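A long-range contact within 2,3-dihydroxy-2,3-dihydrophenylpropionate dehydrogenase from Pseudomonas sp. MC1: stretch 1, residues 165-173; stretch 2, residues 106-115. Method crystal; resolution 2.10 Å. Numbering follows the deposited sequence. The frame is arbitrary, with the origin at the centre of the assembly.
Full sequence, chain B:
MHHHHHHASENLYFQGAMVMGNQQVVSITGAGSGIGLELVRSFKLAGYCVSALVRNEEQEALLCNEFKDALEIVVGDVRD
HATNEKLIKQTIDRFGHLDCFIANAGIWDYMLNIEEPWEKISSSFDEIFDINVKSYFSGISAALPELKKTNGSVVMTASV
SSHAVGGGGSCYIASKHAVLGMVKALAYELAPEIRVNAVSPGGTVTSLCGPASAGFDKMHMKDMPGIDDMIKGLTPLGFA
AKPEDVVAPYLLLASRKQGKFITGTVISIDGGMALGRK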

# COMPACT_ATOMS: atom_id res chain seq x y z
N VAL B 165 -8.29 5.17 -8.14
CA VAL B 165 -9.47 5.98 -8.45
C VAL B 165 -9.80 5.81 -9.93
O VAL B 165 -9.07 5.14 -10.66
CB VAL B 165 -9.24 7.46 -8.11
CG1 VAL B 165 -8.76 7.60 -6.68
CG2 VAL B 165 -8.25 8.06 -9.07
N GLY B 166 -10.89 6.43 -10.37
CA GLY B 166 -11.25 6.37 -11.78
C GLY B 166 -12.50 5.56 -12.07
O GLY B 166 -13.30 5.95 -12.92
N GLY B 167 -12.69 4.44 -11.36
CA GLY B 167 -13.77 3.52 -11.67
C GLY B 167 -15.00 3.67 -10.80
O GLY B 167 -15.75 2.70 -10.63
N GLY B 168 -15.23 4.86 -10.25
CA GLY B 168 -16.39 5.10 -9.41
C GLY B 168 -16.33 6.48 -8.79
O GLY B 168 -15.32 7.20 -8.89
N GLY B 169 -17.44 6.86 -8.17
CA GLY B 169 -17.49 8.03 -7.32
C GLY B 169 -16.90 7.73 -5.96
O GLY B 169 -16.40 6.65 -5.68
N SER B 170 -16.99 8.73 -5.08
CA SER B 170 -16.30 8.60 -3.81
C SER B 170 -17.00 7.63 -2.88
O SER B 170 -16.34 6.96 -2.08
CB SER B 170 -16.17 9.97 -3.15
OG SER B 170 -17.45 10.53 -2.92
N CYS B 171 -18.33 7.52 -2.95
CA CYS B 171 -19.02 6.52 -2.14
C CYS B 171 -18.54 5.12 -2.51
O CYS B 171 -18.12 4.35 -1.64
CB CYS B 171 -20.54 6.61 -2.31
SG CYS B 171 -21.21 8.22 -1.82
N TYR B 172 -18.58 4.79 -3.80
CA TYR B 172 -18.16 3.46 -4.23
C TYR B 172 -16.73 3.19 -3.82
O TYR B 172 -16.43 2.13 -3.26
CB TYR B 172 -18.34 3.31 -5.74
CG TYR B 172 -18.03 1.90 -6.26
CD1 TYR B 172 -18.97 0.87 -6.17
CD2 TYR B 172 -16.79 1.61 -6.84
CE1 TYR B 172 -18.68 -0.41 -6.64
CE2 TYR B 172 -16.50 0.33 -7.31
CZ TYR B 172 -17.45 -0.67 -7.21
OH TYR B 172 -17.13 -1.93 -7.68
N ILE B 173 -15.82 4.15 -4.05
CA ILE B 173 -14.42 3.90 -3.76
C ILE B 173 -14.20 3.74 -2.26
O ILE B 173 -13.42 2.89 -1.83
CB ILE B 173 -13.54 5.02 -4.35
CG1 ILE B 173 -13.56 4.91 -5.87
CG2 ILE B 173 -12.13 4.90 -3.84
CD1 ILE B 173 -12.75 5.94 -6.57
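Stretch 2 (106-115) GIWDYMLNIE

The free amide groups at the start of an α-helix need partners, and this contact illustrates how an irregular segment can supply them. Stretch 1 runs through a glycine-rich loop into a helix that begins at Ser170, with Gly169 at the N-cap position. Stretch 2, which has no regular helix or strand, runs across this junction in the opposite sense: Met111 lies nearest Gly169, CA to CA 4.0 Å, and the earlier Asp109 lies nearest the later Tyr172, CA to CA 5.7 Å. Both Tyr110 and Met111 have positive phi, and Leu112 N closes the turn on Asp109 O at 3.1 Å.

Gly169 has no side chain to cap the helix, and the carboxylate of Asp109 reaches it from stretch 2. Gly169 N donates to Asp109 OD1 at 3.0 Å and Tyr172 N to Asp109 OD2 at 3.2 Å. Water 1 extends the network, accepting from Cys171 N and donating to Asp109 OD2 and Leu112 O. A CB on Gly169 would collide with Asp109 OD2 and Leu112 O, so the close approach depends on glycine.

Beside this polar centre, Trp108 NE1 donates to Gly167 O at 3.1 Å, while the indole edge meets the Tyr172 ring face, Trp108 CD1 lying 3.6 Å from Tyr172 CD1. Met111 SD packs 3.4 Å from Gly168 CA.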

# COMPACT_ATOMS: atom_id res chain seq x y z
N GLY B 106 -22.83 -6.87 -5.07
CA GLY B 106 -22.33 -5.51 -5.08
C GLY B 106 -23.27 -4.58 -5.81
O GLY B 106 -24.20 -5.02 -6.50
N ILE B 107 -23.02 -3.28 -5.64
CA ILE B 107 -23.75 -2.24 -6.37
C ILE B 107 -22.78 -1.09 -6.64
O ILE B 107 -21.86 -0.83 -5.86
CB ILE B 107 -25.00 -1.74 -5.59
CG1 ILE B 107 -25.90 -0.91 -6.49
CG2 ILE B 107 -24.61 -0.89 -4.39
CD1 ILE B 107 -27.12 -0.38 -5.77
N TRP B 108 -23.00 -0.41 -7.76
CA TRP B 108 -22.20 0.73 -8.19
C TRP B 108 -22.85 2.03 -7.74
O TRP B 108 -23.98 2.05 -7.23
CB TRP B 108 -22.04 0.72 -9.72
CG TRP B 108 -20.87 1.51 -10.23
CD1 TRP B 108 -19.67 1.70 -9.60
CD2 TRP B 108 -20.78 2.21 -11.48
NE1 TRP B 108 -18.85 2.48 -10.38
CE2 TRP B 108 -19.50 2.81 -11.54
CE3 TRP B 108 -21.66 2.40 -12.55
CZ2 TRP B 108 -19.08 3.58 -12.63
CZ3 TRP B 108 -21.25 3.15 -13.63
CH2 TRP B 108 -19.96 3.74 -13.66
N ASP B 109 -22.13 3.15 -7.92
CA ASP B 109 -22.68 4.46 -7.64
C ASP B 109 -22.74 5.38 -8.86
O ASP B 109 -23.11 6.54 -8.71
CB ASP B 109 -21.89 5.15 -6.51
CG ASP B 109 -20.53 5.68 -6.95
OD1 ASP B 109 -20.04 5.32 -8.05
OD2 ASP B 109 -19.94 6.45 -6.15
N TYR B 110 -22.38 4.88 -10.04
CA TYR B 110 -22.55 5.63 -11.30
C TYR B 110 -21.90 7.01 -11.21
O TYR B 110 -22.48 8.02 -11.62
CB TYR B 110 -24.04 5.72 -11.68
CG TYR B 110 -24.66 4.35 -11.89
CD1 TYR B 110 -24.71 3.76 -13.15
CD2 TYR B 110 -25.17 3.62 -10.81
CE1 TYR B 110 -25.26 2.50 -13.34
CE2 TYR B 110 -25.72 2.35 -11.00
CZ TYR B 110 -25.76 1.80 -12.27
OH TYR B 110 -26.31 0.56 -12.46
N MET B 111 -20.69 7.04 -10.65
CA MET B 111 -19.84 8.23 -10.59
C MET B 111 -20.52 9.41 -9.90
O MET B 111 -20.27 10.57 -10.25
CB MET B 111 -19.36 8.65 -11.99
CG MET B 111 -18.89 7.50 -12.89
SD MET B 111 -17.44 6.63 -12.26
CE MET B 111 -16.22 7.95 -12.21
N LEU B 112 -21.35 9.13 -8.89
CA LEU B 112 -22.04 10.18 -8.14
C LEU B 112 -21.05 11.24 -7.65
O LEU B 112 -20.10 10.91 -6.94
CB LEU B 112 -22.79 9.55 -6.97
CG LEU B 112 -23.46 10.57 -6.04
CD1 LEU B 112 -24.53 11.34 -6.80
CD2 LEU B 112 -24.04 9.93 -4.80
N ASN B 113 -21.27 12.49 -8.05
CA ASN B 113 -20.37 13.59 -7.68
C ASN B 113 -20.65 14.10 -6.28
O ASN B 113 -21.79 14.10 -5.81
CB ASN B 113 -20.49 14.75 -8.66
CG ASN B 113 -19.86 14.45 -10.00
OD1 ASN B 113 -18.63 14.45 -10.13
ND2 ASN B 113 -20.69 14.18 -11.00
N ILE B 114 -19.60 14.58 -5.62
CA ILE B 114 -19.74 15.10 -4.27
C ILE B 114 -20.44 16.46 -4.25
O ILE B 114 -20.89 16.89 -3.19
CB ILE B 114 -18.35 15.17 -3.61
CG1 ILE B 114 -18.46 15.48 -2.10
CG2 ILE B 114 -17.46 16.18 -4.34
CD1 ILE B 114 -19.06 14.35 -1.26
N GLU B 115 -20.55 17.14 -5.40
CA GLU B 115 -21.29 18.39 -5.48
C GLU B 115 -22.80 18.21 -5.45
O GLU B 115 -23.52 19.17 -5.16
CB GLU B 115 -20.92 19.15 -6.76
CG GLU B 115 -19.53 19.78 -6.74
CD GLU B 115 -18.63 19.21 -7.81
OE1 GLU B 115 -17.44 19.63 -7.88
OE2 GLU B 115 -19.11 18.34 -8.58
O HOH W 1 -20.22 9.00 -4.79
O HOH W 2 -17.85 11.50 -5.55